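Local coordinates for acetyltransferase, GNAT family (Colwellia psychrerythraea, PDB 3IWG), which probably transfers an acyl group to an acceptor, as a GNAT-family acetyltransferase with two GNAT-like regions in one chain, at residues 19-24 against 67-72; 153-157 against 191-195; 98-104 against 267-273; 205-210 against 239-244; 5-10 against 45-50. One frame throughout, in Å; residues are numbered along the deposited sequence.

Interaction 1 (19-24 against 67-72)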
# COMPACT_ATOMS: atom_id res chain seq x y z
N LEU A 19 8.65 -25.62 -1.84
CA LEU A 19 8.41 -25.79 -3.25
C LEU A 19 8.64 -24.47 -4.01
O LEU A 19 9.25 -24.46 -5.10
CB LEU A 19 7.02 -26.36 -3.49
CG LEU A 19 6.84 -27.84 -3.11
CD1 LEU A 19 5.34 -28.18 -3.10
CD2 LEU A 19 7.62 -28.77 -4.08
N LYS A 20 8.19 -23.35 -3.42
CA LYS A 20 8.42 -22.06 -4.04
C LYS A 20 9.89 -21.71 -4.17
O LYS A 20 10.35 -21.21 -5.22
CB LYS A 20 7.68 -20.94 -3.31
CG LYS A 20 6.17 -21.04 -3.43
CD LYS A 20 5.59 -19.78 -4.06
CE LYS A 20 4.13 -19.93 -4.51
NZ LYS A 20 3.69 -18.71 -5.21
N LYS A 21 10.65 -21.97 -3.11
CA LYS A 21 12.08 -21.69 -3.13
C LYS A 21 12.80 -22.51 -4.21
O LYS A 21 13.71 -22.01 -4.90
CB LYS A 21 12.71 -21.89 -1.73
CG LYS A 21 14.23 -21.56 -1.67
CD LYS A 21 14.83 -21.73 -0.25
CE LYS A 21 16.39 -21.41 -0.19
NZ LYS A 21 17.19 -21.83 -1.43
N ALA A 22 12.38 -23.75 -4.41
CA ALA A 22 12.99 -24.55 -5.47
C ALA A 22 12.57 -24.01 -6.82
O ALA A 22 13.39 -23.94 -7.75
CB ALA A 22 12.62 -25.99 -5.33
N TYR A 23 11.30 -23.61 -6.94
CA TYR A 23 10.82 -22.99 -8.18
C TYR A 23 11.73 -21.84 -8.61
O TYR A 23 12.28 -21.87 -9.68
CB TYR A 23 9.39 -22.54 -8.02
CG TYR A 23 8.82 -21.86 -9.24
CD1 TYR A 23 8.56 -22.58 -10.39
CD2 TYR A 23 8.51 -20.53 -9.22
CE1 TYR A 23 8.02 -21.97 -11.51
CE2 TYR A 23 7.95 -19.91 -10.33
CZ TYR A 23 7.74 -20.63 -11.48
OH TYR A 23 7.20 -20.03 -12.57
N PHE A 24 11.99 -20.93 -7.68
CA PHE A 24 12.81 -19.75 -7.94
C PHE A 24 14.29 -20.08 -8.17
O PHE A 24 14.91 -19.51 -9.08
CB PHE A 24 12.63 -18.72 -6.83
CG PHE A 24 11.23 -18.07 -6.85
CD1 PHE A 24 10.80 -17.33 -7.94
CD2 PHE A 24 10.35 -18.22 -5.79
CE1 PHE A 24 9.52 -16.75 -7.97
CE2 PHE A 24 9.08 -17.67 -5.82
CZ PHE A 24 8.67 -16.94 -6.92
N LEU A 67 0.17 -18.66 -13.64
CA LEU A 67 1.26 -17.77 -13.40
C LEU A 67 2.50 -18.56 -13.00
O LEU A 67 3.60 -18.12 -13.26
CB LEU A 67 0.89 -16.74 -12.27
CG LEU A 67 -0.19 -15.65 -12.56
CD1 LEU A 67 -0.24 -14.50 -11.47
CD2 LEU A 67 -0.07 -14.97 -13.94
N GLN A 68 2.31 -19.69 -12.32
CA GLN A 68 3.42 -20.51 -11.81
C GLN A 68 3.00 -21.99 -11.87
O GLN A 68 1.82 -22.31 -11.69
CB GLN A 68 3.76 -20.14 -10.36
CG GLN A 68 4.24 -18.72 -10.16
CD GLN A 68 4.61 -18.40 -8.69
OE1 GLN A 68 4.07 -18.99 -7.76
NE2 GLN A 68 5.51 -17.43 -8.50
N TYR A 69 3.97 -22.85 -12.13
CA TYR A 69 3.78 -24.31 -12.16
C TYR A 69 5.11 -24.98 -11.81
O TYR A 69 6.19 -24.58 -12.29
CB TYR A 69 3.34 -24.76 -13.52
CG TYR A 69 3.22 -26.28 -13.67
CD1 TYR A 69 4.33 -27.08 -13.95
CD2 TYR A 69 1.98 -26.90 -13.55
CE1 TYR A 69 4.19 -28.49 -14.08
CE2 TYR A 69 1.84 -28.27 -13.67
CZ TYR A 69 2.94 -29.05 -13.96
OH TYR A 69 2.73 -30.38 -14.09
N TYR A 70 5.04 -25.99 -10.96
CA TYR A 70 6.25 -26.66 -10.54
C TYR A 70 5.91 -28.04 -10.02
O TYR A 70 5.00 -28.18 -9.20
CB TYR A 70 6.98 -25.86 -9.46
CG TYR A 70 8.21 -26.54 -8.95
CD1 TYR A 70 9.42 -26.38 -9.60
CD2 TYR A 70 8.16 -27.40 -7.87
CE1 TYR A 70 10.55 -27.00 -9.18
CE2 TYR A 70 9.31 -28.05 -7.42
CZ TYR A 70 10.51 -27.86 -8.10
OH TYR A 70 11.66 -28.49 -7.70
N LEU A 71 6.64 -29.05 -10.50
CA LEU A 71 6.64 -30.42 -9.94
C LEU A 71 8.04 -30.83 -9.56
O LEU A 71 8.99 -30.56 -10.29
CB LEU A 71 6.15 -31.43 -10.97
CG LEU A 71 4.81 -32.05 -10.63
CD1 LEU A 71 4.42 -33.04 -11.71
CD2 LEU A 71 4.83 -32.72 -9.27
N GLN A 72 8.19 -31.52 -8.44
CA GLN A 72 9.50 -32.06 -8.13
C GLN A 72 10.12 -32.75 -9.37
O GLN A 72 9.42 -33.34 -10.23
CB GLN A 72 9.46 -32.97 -6.91
CG GLN A 72 9.72 -32.20 -5.63
CD GLN A 72 9.15 -32.88 -4.43
OE1 GLN A 72 8.72 -34.03 -4.51
NE2 GLN A 72 9.13 -32.18 -3.29
O HOH W 1 5.53 -16.22 -5.58
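Helix 19-24 crosses strand 67-71 almost at a right angle, the N-to-C directions 101° apart and the axes 9.0 Å apart at closest approach; the backbones come nearest at Y23 and Y70, whose CA atoms lie 6.3 Å apart. Y23 lays its ring along the strand, with CD1 3.8 Å from Y70 CB, CE1 3.3 Å from Y69 O and CE2 3.9 Å from Q68 CG. L19 CD2 reaches Y70 CE2 at 3.8 Å and Q72 NE2 at the same distance. This is the helix-on-sheet layer of the N-terminal GNAT region, where helix 17-26 packs across the strands while Y69 points to the other face, toward Y109 and L112 of helix 107-116. The polar part belongs to K20, next to L19: K20 NZ donates to Q68 OE1 at 2.6 Å, and water 1 accepts from both K20 NZ (3.1 Å) and Q68 NE2 (3.2 Å), closing a small ring. F24 CZ touches Q68 NE2 at 3.6 Å, and A22 CB meets Y70 OH at 3.6 Å.

Interaction 2 (153-157 against 191-195)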
# COMPACT_ATOMS: atom_id res chain seq x y z
N ALA A 153 2.66 14.38 -3.93
CA ALA A 153 3.17 14.84 -5.21
C ALA A 153 3.52 13.64 -6.10
O ALA A 153 3.14 13.59 -7.28
CB ALA A 153 4.38 15.76 -4.99
N PHE A 154 4.17 12.63 -5.53
CA PHE A 154 4.42 11.43 -6.31
C PHE A 154 3.13 10.77 -6.81
O PHE A 154 3.03 10.32 -7.95
CB PHE A 154 5.27 10.45 -5.52
CG PHE A 154 6.76 10.76 -5.56
CD1 PHE A 154 7.57 10.30 -6.60
CD2 PHE A 154 7.35 11.50 -4.56
CE1 PHE A 154 8.95 10.59 -6.60
CE2 PHE A 154 8.71 11.78 -4.57
CZ PHE A 154 9.52 11.34 -5.58
N VAL A 155 2.13 10.70 -5.95
CA VAL A 155 0.85 10.03 -6.28
C VAL A 155 0.14 10.77 -7.40
O VAL A 155 -0.25 10.17 -8.41
CB VAL A 155 -0.07 9.90 -5.03
CG1 VAL A 155 -1.54 9.68 -5.40
CG2 VAL A 155 0.48 8.76 -4.09
N THR A 156 0.05 12.08 -7.25
CA THR A 156 -0.48 12.91 -8.31
C THR A 156 0.31 12.77 -9.62
O THR A 156 -0.26 12.62 -10.70
CB THR A 156 -0.41 14.37 -7.88
OG1 THR A 156 -1.21 14.52 -6.71
CG2 THR A 156 -0.92 15.27 -8.97
N PHE A 157 1.64 12.82 -9.51
CA PHE A 157 2.48 12.62 -10.70
C PHE A 157 2.18 11.25 -11.40
O PHE A 157 1.93 11.19 -12.61
CB PHE A 157 3.96 12.76 -10.31
CG PHE A 157 4.90 12.56 -11.45
CD1 PHE A 157 5.52 11.35 -11.62
CD2 PHE A 157 5.13 13.59 -12.36
CE1 PHE A 157 6.37 11.14 -12.66
CE2 PHE A 157 5.98 13.40 -13.40
CZ PHE A 157 6.60 12.16 -13.57
N LEU A 191 8.05 17.57 -10.48
CA LEU A 191 8.61 16.27 -10.75
C LEU A 191 8.80 16.12 -12.25
O LEU A 191 7.84 16.22 -12.98
CB LEU A 191 7.66 15.17 -10.24
CG LEU A 191 7.97 14.67 -8.84
CD1 LEU A 191 6.95 13.60 -8.43
CD2 LEU A 191 9.43 14.10 -8.76
N LEU A 192 10.03 15.89 -12.71
CA LEU A 192 10.25 15.53 -14.10
C LEU A 192 10.16 14.00 -14.28
O LEU A 192 9.83 13.52 -15.36
CB LEU A 192 11.58 16.05 -14.59
CG LEU A 192 11.69 17.57 -14.69
CD1 LEU A 192 13.06 18.00 -15.18
CD2 LEU A 192 10.59 18.14 -15.59
N ALA A 193 10.46 13.24 -13.23
CA ALA A 193 10.37 11.80 -13.32
C ALA A 193 10.39 11.20 -11.94
O ALA A 193 10.89 11.81 -11.02
CB ALA A 193 11.54 11.24 -14.13
N ALA A 194 9.93 9.95 -11.84
CA ALA A 194 9.96 9.18 -10.58
C ALA A 194 10.71 7.90 -10.86
O ALA A 194 10.42 7.26 -11.86
CB ALA A 194 8.53 8.82 -10.15
N GLY A 195 11.60 7.49 -9.97
CA GLY A 195 12.34 6.26 -10.16
C GLY A 195 12.19 5.36 -8.96
O GLY A 195 12.12 5.85 -7.82
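One leucine serves two phenylalanine rings: L191 sets CD1 over the face of F154, 4.0 Å from the ring centroid, and CB over the face of F157, 4.1 Å from its centroid, two CH-pi contacts made by a single side chain. F154 and F157 lie three residues apart on helix 151-162, so both rings leave the helix on the side that meets the chain at L191. That chain turns a corner at L192, where L192 and A193 both face Y185 in a classic beta bulge, and runs on as strand 193-195, which crosses the helix at 109° with the axes 9.6 Å apart. A194 points back to the helix and its CB touches both rings, 4.0 Å from F154 CD1 and 4.0 Å from F157 CE1. F157 CE2 also nears L191 O at 3.4 Å, and its CB packs 3.6 Å from L191 CD1. The contact seats the first helix of the C-terminal GNAT region on its sheet; Y173 of helix 166-178 and L182 of strand 182-187 also touch F154. With apolar side chains meeting, and the strand's backbone bonded to its neighbours in the sheet, shape and dispersion, rather than directional bonds, hold helix to strand here.

Interaction 3 (98-104 against 267-273)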
# COMPACT_ATOMS: atom_id res chain seq x y z
N LYS A 98 -7.59 -20.79 -19.02
CA LYS A 98 -7.56 -20.27 -20.39
C LYS A 98 -6.17 -20.25 -21.00
O LYS A 98 -6.05 -20.24 -22.23
CB LYS A 98 -8.06 -18.84 -20.42
CG LYS A 98 -9.55 -18.68 -20.25
CD LYS A 98 -9.85 -17.20 -20.10
CE LYS A 98 -11.32 -16.91 -20.03
NZ LYS A 98 -11.53 -15.59 -19.36
N GLY A 99 -5.14 -20.19 -20.15
CA GLY A 99 -3.81 -19.95 -20.64
C GLY A 99 -2.76 -19.83 -19.58
O GLY A 99 -2.95 -20.19 -18.41
N ALA A 100 -1.61 -19.34 -19.98
CA ALA A 100 -0.53 -19.19 -19.01
C ALA A 100 0.32 -18.00 -19.35
O ALA A 100 0.41 -17.61 -20.53
CB ALA A 100 0.31 -20.43 -18.96
N PHE A 101 0.89 -17.42 -18.31
CA PHE A 101 2.00 -16.51 -18.44
C PHE A 101 3.22 -17.22 -17.88
O PHE A 101 3.18 -17.84 -16.79
CB PHE A 101 1.80 -15.20 -17.65
CG PHE A 101 0.62 -14.32 -18.14
CD1 PHE A 101 0.83 -13.31 -19.08
CD2 PHE A 101 -0.66 -14.51 -17.64
CE1 PHE A 101 -0.23 -12.48 -19.54
CE2 PHE A 101 -1.73 -13.70 -18.06
CZ PHE A 101 -1.52 -12.68 -19.01
N VAL A 102 4.32 -17.09 -18.61
CA VAL A 102 5.52 -17.79 -18.36
C VAL A 102 6.65 -17.08 -19.07
O VAL A 102 6.44 -16.50 -20.13
CB VAL A 102 5.41 -19.24 -18.88
CG1 VAL A 102 5.37 -19.23 -20.37
CG2 VAL A 102 6.52 -20.12 -18.34
N SER A 103 7.84 -17.07 -18.44
CA SER A 103 9.00 -16.52 -19.12
C SER A 103 9.88 -17.59 -19.69
O SER A 103 9.88 -18.74 -19.26
CB SER A 103 9.84 -15.64 -18.21
OG SER A 103 10.59 -16.39 -17.29
N THR A 104 10.72 -17.13 -20.59
CA THR A 104 11.78 -17.92 -21.13
C THR A 104 12.84 -18.35 -20.13
O THR A 104 13.77 -19.07 -20.52
CB THR A 104 12.44 -17.14 -22.26
OG1 THR A 104 13.04 -15.95 -21.73
CG2 THR A 104 11.37 -16.78 -23.32
N ARG A 267 11.85 -13.03 -22.20
CA ARG A 267 10.54 -12.54 -22.56
C ARG A 267 9.53 -13.18 -21.66
O ARG A 267 9.70 -14.30 -21.28
CB ARG A 267 10.17 -12.93 -24.01
CG ARG A 267 11.01 -12.32 -25.09
CD ARG A 267 10.88 -10.80 -25.18
NE ARG A 267 11.62 -10.26 -26.31
CZ ARG A 267 12.90 -9.98 -26.29
NH1 ARG A 267 13.62 -10.19 -25.20
NH2 ARG A 267 13.49 -9.50 -27.37
N ILE A 268 8.47 -12.45 -21.30
CA ILE A 268 7.30 -13.07 -20.68
C ILE A 268 6.28 -13.17 -21.80
O ILE A 268 5.96 -12.17 -22.49
CB ILE A 268 6.67 -12.23 -19.51
CG1 ILE A 268 7.61 -12.18 -18.32
CG2 ILE A 268 5.40 -12.86 -19.04
CD1 ILE A 268 7.18 -11.27 -17.10
N VAL A 269 5.73 -14.35 -21.92
CA VAL A 269 4.82 -14.65 -23.00
C VAL A 269 3.51 -15.06 -22.41
O VAL A 269 3.46 -15.74 -21.38
CB VAL A 269 5.39 -15.83 -23.86
CG1 VAL A 269 4.43 -16.21 -24.96
CG2 VAL A 269 6.81 -15.52 -24.41
N GLN A 270 2.45 -14.70 -23.11
CA GLN A 270 1.10 -15.12 -22.77
C GLN A 270 0.67 -16.14 -23.77
O GLN A 270 0.56 -15.79 -24.95
CB GLN A 270 0.12 -13.93 -22.87
CG GLN A 270 -1.29 -14.27 -22.42
CD GLN A 270 -2.26 -13.10 -22.51
OE1 GLN A 270 -1.87 -11.92 -22.54
NE2 GLN A 270 -3.54 -13.43 -22.59
N PHE A 271 0.40 -17.36 -23.29
CA PHE A 271 -0.05 -18.51 -24.10
C PHE A 271 -1.53 -18.76 -23.91
O PHE A 271 -2.04 -18.62 -22.78
CB PHE A 271 0.67 -19.80 -23.70
CG PHE A 271 2.08 -19.87 -24.14
CD1 PHE A 271 2.40 -20.13 -25.47
CD2 PHE A 271 3.12 -19.72 -23.24
CE1 PHE A 271 3.71 -20.21 -25.91
CE2 PHE A 271 4.46 -19.82 -23.68
CZ PHE A 271 4.74 -20.06 -25.02
N GLU A 272 -2.22 -19.11 -24.99
CA GLU A 272 -3.63 -19.47 -24.90
C GLU A 272 -3.70 -20.96 -25.11
O GLU A 272 -3.03 -21.49 -25.99
CB GLU A 272 -4.50 -18.77 -25.95
CG GLU A 272 -4.39 -17.22 -25.99
CD GLU A 272 -4.84 -16.52 -24.71
OE1 GLU A 272 -5.93 -16.87 -24.21
OE2 GLU A 272 -4.12 -15.61 -24.22
N PHE A 273 -4.50 -21.63 -24.30
CA PHE A 273 -4.64 -23.06 -24.38
C PHE A 273 -5.61 -23.57 -25.45
O PHE A 273 -6.68 -22.98 -25.73
CB PHE A 273 -5.10 -23.63 -23.04
CG PHE A 273 -4.05 -23.58 -21.98
CD1 PHE A 273 -2.70 -23.61 -22.31
CD2 PHE A 273 -4.42 -23.53 -20.64
CE1 PHE A 273 -1.74 -23.53 -21.33
CE2 PHE A 273 -3.45 -23.50 -19.64
CZ PHE A 273 -2.10 -23.49 -19.98
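K98 opens the pairing through its backbone, K98 O accepting from F273 N at 2.9 Å. G99 follows in a non-hydrogen-bonded pair with E272, its CA 3.7 Å from the centroid of the F273 ring, over the face; a CB here would clash with F271 O. A100 bonds F271 in both directions (A100 N to F271 O 2.9 Å, F271 N to A100 O 2.8 Å), and its CB meets F273 CZ at 4.0 Å. F101 pairs with Q270, whose CG sits over the F101 ring face, 4.0 Å from the centroid. V102 again bonds both ways, V102 N to V269 O at 3.2 Å and V269 N to V102 O at 2.9 Å, with V102 CG1 3.5 Å from F271 CE2. S103 lies opposite I268; its hydroxyl bonds E106. T104 closes the ladder, T104 N giving to R267 O at 3.1 Å and T104 OG1, also hydrogen-bonded to H266 ND1, taking from R267 N at 3.2 Å. This antiparallel pair makes the C-terminal strand part of the N-terminal region's sheet. Strand 99-103 lies between strands 65-71 and 262-273; helix 107-116 packs against A100, V102 and F271, while F101, on the other face, meets W35 and Y65.

Interaction 4 (205-210 against 239-244)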
# COMPACT_ATOMS: atom_id res chain seq x y z
N THR A 205 17.75 -11.62 -3.52
CA THR A 205 18.28 -10.50 -2.74
C THR A 205 19.61 -9.92 -3.25
O THR A 205 20.19 -9.05 -2.65
CB THR A 205 18.50 -10.90 -1.25
OG1 THR A 205 19.43 -11.98 -1.19
CG2 THR A 205 17.18 -11.33 -0.59
N GLU A 206 20.12 -10.44 -4.35
CA GLU A 206 21.31 -9.88 -4.96
C GLU A 206 20.93 -8.91 -6.10
O GLU A 206 21.80 -8.27 -6.68
CB GLU A 206 22.29 -11.00 -5.38
CG GLU A 206 21.69 -12.21 -6.21
CD GLU A 206 20.63 -13.16 -5.46
OE1 GLU A 206 21.00 -14.05 -4.64
OE2 GLU A 206 19.43 -13.04 -5.74
N TYR A 207 19.64 -8.73 -6.37
CA TYR A 207 19.20 -7.86 -7.44
C TYR A 207 18.32 -6.68 -7.00
O TYR A 207 17.69 -6.69 -5.91
CB TYR A 207 18.44 -8.68 -8.45
CG TYR A 207 19.27 -9.82 -9.04
CD1 TYR A 207 20.08 -9.60 -10.14
CD2 TYR A 207 19.22 -11.12 -8.50
CE1 TYR A 207 20.84 -10.63 -10.71
CE2 TYR A 207 19.99 -12.17 -9.06
CZ TYR A 207 20.81 -11.92 -10.17
OH TYR A 207 21.58 -12.93 -10.76
N ALA A 208 18.32 -5.65 -7.84
CA ALA A 208 17.41 -4.52 -7.70
C ALA A 208 16.53 -4.45 -8.96
O ALA A 208 17.03 -4.52 -10.08
CB ALA A 208 18.17 -3.25 -7.49
N ASP A 209 15.24 -4.29 -8.77
CA ASP A 209 14.29 -4.25 -9.86
C ASP A 209 13.90 -2.77 -10.04
O ASP A 209 13.31 -2.17 -9.12
CB ASP A 209 13.10 -5.10 -9.47
CG ASP A 209 12.09 -5.34 -10.60
OD1 ASP A 209 12.29 -4.98 -11.79
OD2 ASP A 209 11.06 -5.96 -10.28
N LEU A 210 14.21 -2.19 -11.19
CA LEU A 210 14.02 -0.77 -11.43
C LEU A 210 12.75 -0.44 -12.21
O LEU A 210 12.32 -1.19 -13.06
CB LEU A 210 15.23 -0.20 -12.18
CG LEU A 210 16.58 -0.66 -11.67
CD1 LEU A 210 17.74 -0.03 -12.46
CD2 LEU A 210 16.74 -0.43 -10.15
N GLY A 239 25.41 -3.02 -3.53
CA GLY A 239 25.96 -4.34 -3.90
C GLY A 239 25.05 -5.17 -4.78
O GLY A 239 25.24 -6.37 -4.90
N LEU A 240 24.06 -4.53 -5.39
CA LEU A 240 23.02 -5.27 -6.16
C LEU A 240 23.17 -5.12 -7.67
O LEU A 240 23.60 -4.12 -8.16
CB LEU A 240 21.62 -4.78 -5.76
CG LEU A 240 21.29 -4.67 -4.27
CD1 LEU A 240 20.01 -3.87 -4.05
CD2 LEU A 240 21.21 -6.06 -3.68
N THR A 241 22.76 -6.13 -8.40
CA THR A 241 22.79 -6.09 -9.86
C THR A 241 21.42 -5.64 -10.34
O THR A 241 20.40 -6.06 -9.80
CB THR A 241 23.11 -7.50 -10.40
OG1 THR A 241 24.42 -7.83 -9.98
CG2 THR A 241 23.10 -7.57 -11.88
N SER A 242 21.36 -4.81 -11.37
CA SER A 242 20.10 -4.24 -11.76
C SER A 242 19.43 -5.05 -12.86
O SER A 242 20.09 -5.48 -13.82
CB SER A 242 20.31 -2.81 -12.23
OG SER A 242 20.69 -1.97 -11.17
N ILE A 243 18.12 -5.21 -12.72
CA ILE A 243 17.25 -5.76 -13.71
C ILE A 243 16.04 -4.82 -13.92
O ILE A 243 15.80 -3.91 -13.13
CB ILE A 243 16.78 -7.18 -13.30
CG1 ILE A 243 15.91 -7.16 -12.06
CG2 ILE A 243 17.96 -8.07 -12.99
CD1 ILE A 243 15.40 -8.57 -11.59
N CYS A 244 15.34 -4.98 -15.04
CA CYS A 244 14.07 -4.35 -15.19
C CYS A 244 13.25 -5.03 -16.24
O CYS A 244 13.77 -5.87 -16.97
CB CYS A 244 14.21 -2.84 -15.49
SG CYS A 244 15.00 -2.47 -16.97
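Four backbone hydrogen bonds stitch these parallel strands, the two segments donating in turn: T241 N to E206 O (2.9 Å), A208 N to T241 O (2.9 Å), I243 N to A208 O (2.9 Å) and L210 N to I243 O (3.0 Å). Strands 207-214 and 241-247 are joined by helix 223-237 in a beta-alpha-beta unit of the C-terminal GNAT region; G239 closes that helix with a Schellman motif. On one face Y207 CD1 packs 3.9 Å from I243 CG2; on the other A208 CB lies 4.0 Å from L240 CD1, and L210 CD1 is 3.8 Å from S242 OG. That face is roofed by helix 223-237, through T232 and A235. D209 looks beyond the pair: its OD2 takes a weak hydrogen bond from G33 N and forms a long, weak ion pair with R198. The main chain thus supplies the directional bonding, apolar side chains pack on both faces beside polar ones, and the buried S242 hydroxyl, partnerless in the model, probably costs some desolvation.

Interaction 5 (5-10 against 45-50)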
# COMPACT_ATOMS: atom_id res chain seq x y z
N PHE A 5 -1.89 -38.56 -8.86
CA PHE A 5 -1.95 -37.10 -8.56
C PHE A 5 -3.33 -36.66 -8.09
O PHE A 5 -4.31 -36.80 -8.83
CB PHE A 5 -1.60 -36.26 -9.80
CG PHE A 5 -0.13 -36.00 -9.97
CD1 PHE A 5 0.64 -35.59 -8.89
CD2 PHE A 5 0.48 -36.18 -11.21
CE1 PHE A 5 2.01 -35.36 -9.02
CE2 PHE A 5 1.86 -35.95 -11.37
CZ PHE A 5 2.62 -35.53 -10.25
N LYS A 6 -3.39 -36.14 -6.87
CA LYS A 6 -4.57 -35.43 -6.40
C LYS A 6 -4.25 -33.91 -6.47
O LYS A 6 -3.19 -33.47 -6.01
CB LYS A 6 -4.93 -35.84 -4.95
CG LYS A 6 -6.08 -36.88 -4.78
CD LYS A 6 -5.65 -38.37 -4.85
CE LYS A 6 -6.86 -39.37 -4.78
NZ LYS A 6 -7.51 -39.53 -3.41
N ILE A 7 -5.14 -33.12 -7.08
CA ILE A 7 -5.03 -31.66 -6.97
C ILE A 7 -5.92 -31.21 -5.82
O ILE A 7 -7.07 -31.66 -5.69
CB ILE A 7 -5.44 -30.96 -8.28
CG1 ILE A 7 -4.56 -31.47 -9.44
CG2 ILE A 7 -5.34 -29.43 -8.12
CD1 ILE A 7 -5.30 -31.67 -10.77
N LYS A 8 -5.37 -30.33 -4.97
CA LYS A 8 -6.09 -29.77 -3.82
C LYS A 8 -5.85 -28.28 -3.80
O LYS A 8 -4.80 -27.80 -4.17
CB LYS A 8 -5.61 -30.36 -2.47
CG LYS A 8 -6.14 -31.73 -2.06
CD LYS A 8 -5.75 -32.08 -0.56
CE LYS A 8 -5.49 -33.63 -0.36
NZ LYS A 8 -5.64 -34.21 1.04
N THR A 9 -6.85 -27.55 -3.36
CA THR A 9 -6.76 -26.12 -3.24
C THR A 9 -5.80 -25.89 -2.04
O THR A 9 -5.69 -26.74 -1.15
CB THR A 9 -8.20 -25.55 -3.04
OG1 THR A 9 -8.40 -24.39 -3.86
CG2 THR A 9 -8.48 -25.25 -1.59
N ILE A 10 -5.05 -24.79 -2.03
CA ILE A 10 -4.13 -24.51 -0.93
C ILE A 10 -4.45 -23.15 -0.28
O ILE A 10 -4.42 -22.13 -0.97
CB ILE A 10 -2.69 -24.50 -1.44
CG1 ILE A 10 -2.30 -25.93 -1.83
CG2 ILE A 10 -1.73 -23.85 -0.44
CD1 ILE A 10 -1.01 -26.42 -1.22
N HIS A 45 -4.00 -20.89 -5.47
CA HIS A 45 -2.94 -21.87 -5.49
C HIS A 45 -3.46 -23.25 -5.36
O HIS A 45 -4.40 -23.48 -4.66
CB HIS A 45 -1.94 -21.61 -4.40
CG HIS A 45 -1.08 -20.43 -4.68
ND1 HIS A 45 0.27 -20.54 -4.98
CD2 HIS A 45 -1.36 -19.11 -4.69
CE1 HIS A 45 0.78 -19.33 -5.16
NE2 HIS A 45 -0.19 -18.44 -4.99
N PHE A 46 -2.86 -24.18 -6.09
CA PHE A 46 -3.20 -25.58 -5.96
C PHE A 46 -1.93 -26.35 -5.75
O PHE A 46 -0.86 -25.98 -6.21
CB PHE A 46 -3.96 -26.11 -7.18
CG PHE A 46 -5.16 -25.31 -7.52
CD1 PHE A 46 -6.40 -25.66 -7.04
CD2 PHE A 46 -5.04 -24.18 -8.30
CE1 PHE A 46 -7.51 -24.88 -7.33
CE2 PHE A 46 -6.14 -23.41 -8.61
CZ PHE A 46 -7.37 -23.75 -8.14
N GLY A 47 -2.08 -27.44 -5.03
CA GLY A 47 -1.02 -28.36 -4.74
C GLY A 47 -1.30 -29.69 -5.41
O GLY A 47 -2.45 -30.06 -5.69
N PHE A 48 -0.18 -30.35 -5.69
CA PHE A 48 -0.16 -31.60 -6.38
C PHE A 48 0.36 -32.61 -5.36
O PHE A 48 1.44 -32.47 -4.77
CB PHE A 48 0.77 -31.53 -7.59
CG PHE A 48 0.44 -30.42 -8.58
CD1 PHE A 48 -0.87 -30.17 -8.97
CD2 PHE A 48 1.46 -29.66 -9.15
CE1 PHE A 48 -1.17 -29.16 -9.90
CE2 PHE A 48 1.16 -28.67 -10.09
CZ PHE A 48 -0.16 -28.43 -10.46
N TYR A 49 -0.44 -33.64 -5.15
CA TYR A 49 -0.26 -34.56 -4.05
C TYR A 49 -0.11 -35.95 -4.62
O TYR A 49 -1.00 -36.46 -5.32
CB TYR A 49 -1.44 -34.51 -3.11
CG TYR A 49 -1.51 -33.25 -2.28
CD1 TYR A 49 -2.05 -32.08 -2.81
CD2 TYR A 49 -1.03 -33.23 -0.98
CE1 TYR A 49 -2.12 -30.91 -2.04
CE2 TYR A 49 -1.11 -32.07 -0.21
CZ TYR A 49 -1.65 -30.93 -0.74
OH TYR A 49 -1.75 -29.80 0.03
N VAL A 50 1.07 -36.50 -4.38
CA VAL A 50 1.32 -37.90 -4.55
C VAL A 50 1.22 -38.50 -3.13
O VAL A 50 1.99 -38.15 -2.19
CB VAL A 50 2.69 -38.16 -5.23
CG1 VAL A 50 3.45 -39.28 -4.55
CG2 VAL A 50 2.48 -38.44 -6.74
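I7 lies at the apolar centre, CG2 3.7 Å from F46 CB and CG1 3.9 Å from F48 CD1, where the edge strand 6-9 runs antiparallel to strand 44-50 and starts the mixed sheet of the N-terminal GNAT region. F48 and I7 also rest on L82 of helix 76-87. F5 CE1 touches V50 CG2 at 3.9 Å. On the opposite face G47 leaves room for I10, whose CG1 comes 3.5 Å from G47 N; a CB on G47 would clash with I10 CD1. Between the faces runs the ladder: K6 and Y49 bond both ways (K6 N to Y49 O and Y49 N to K6 O, both 2.9 Å), as do K8 and G47 (K8 N to G47 O 3.0 Å, G47 N to K8 O 2.9 Å), and I10 N reaches H45 O at 3.0 Å. At the polar edge K8 lies along Y49, its CD over the ring face 4.3 Å from the centroid and its NZ, a weak cation-pi partner at most, 5.2 Å from the same centroid.

From the N terminus, interaction 5 pairs the first strand with 45-50, and interaction 1 opens inside that loop at helix 19-24 but closes beyond it at 67-72, so the two cross; they touch through F48 on Y69 and F5 on L71. Interaction 3 opens at 98-104 and closes only at 267-273, joining the last strand to the N-terminal half. Inside its long loop nest interactions 2 and 4, in series, both in the C-terminal GNAT region, where neighbouring strands 190-199 and 207-214 link them. Interaction 3 touches interaction 1 through L67 and F101. All five reach one continuous sheet, with the centres of interactions 2 and 5 about 44 Å apart.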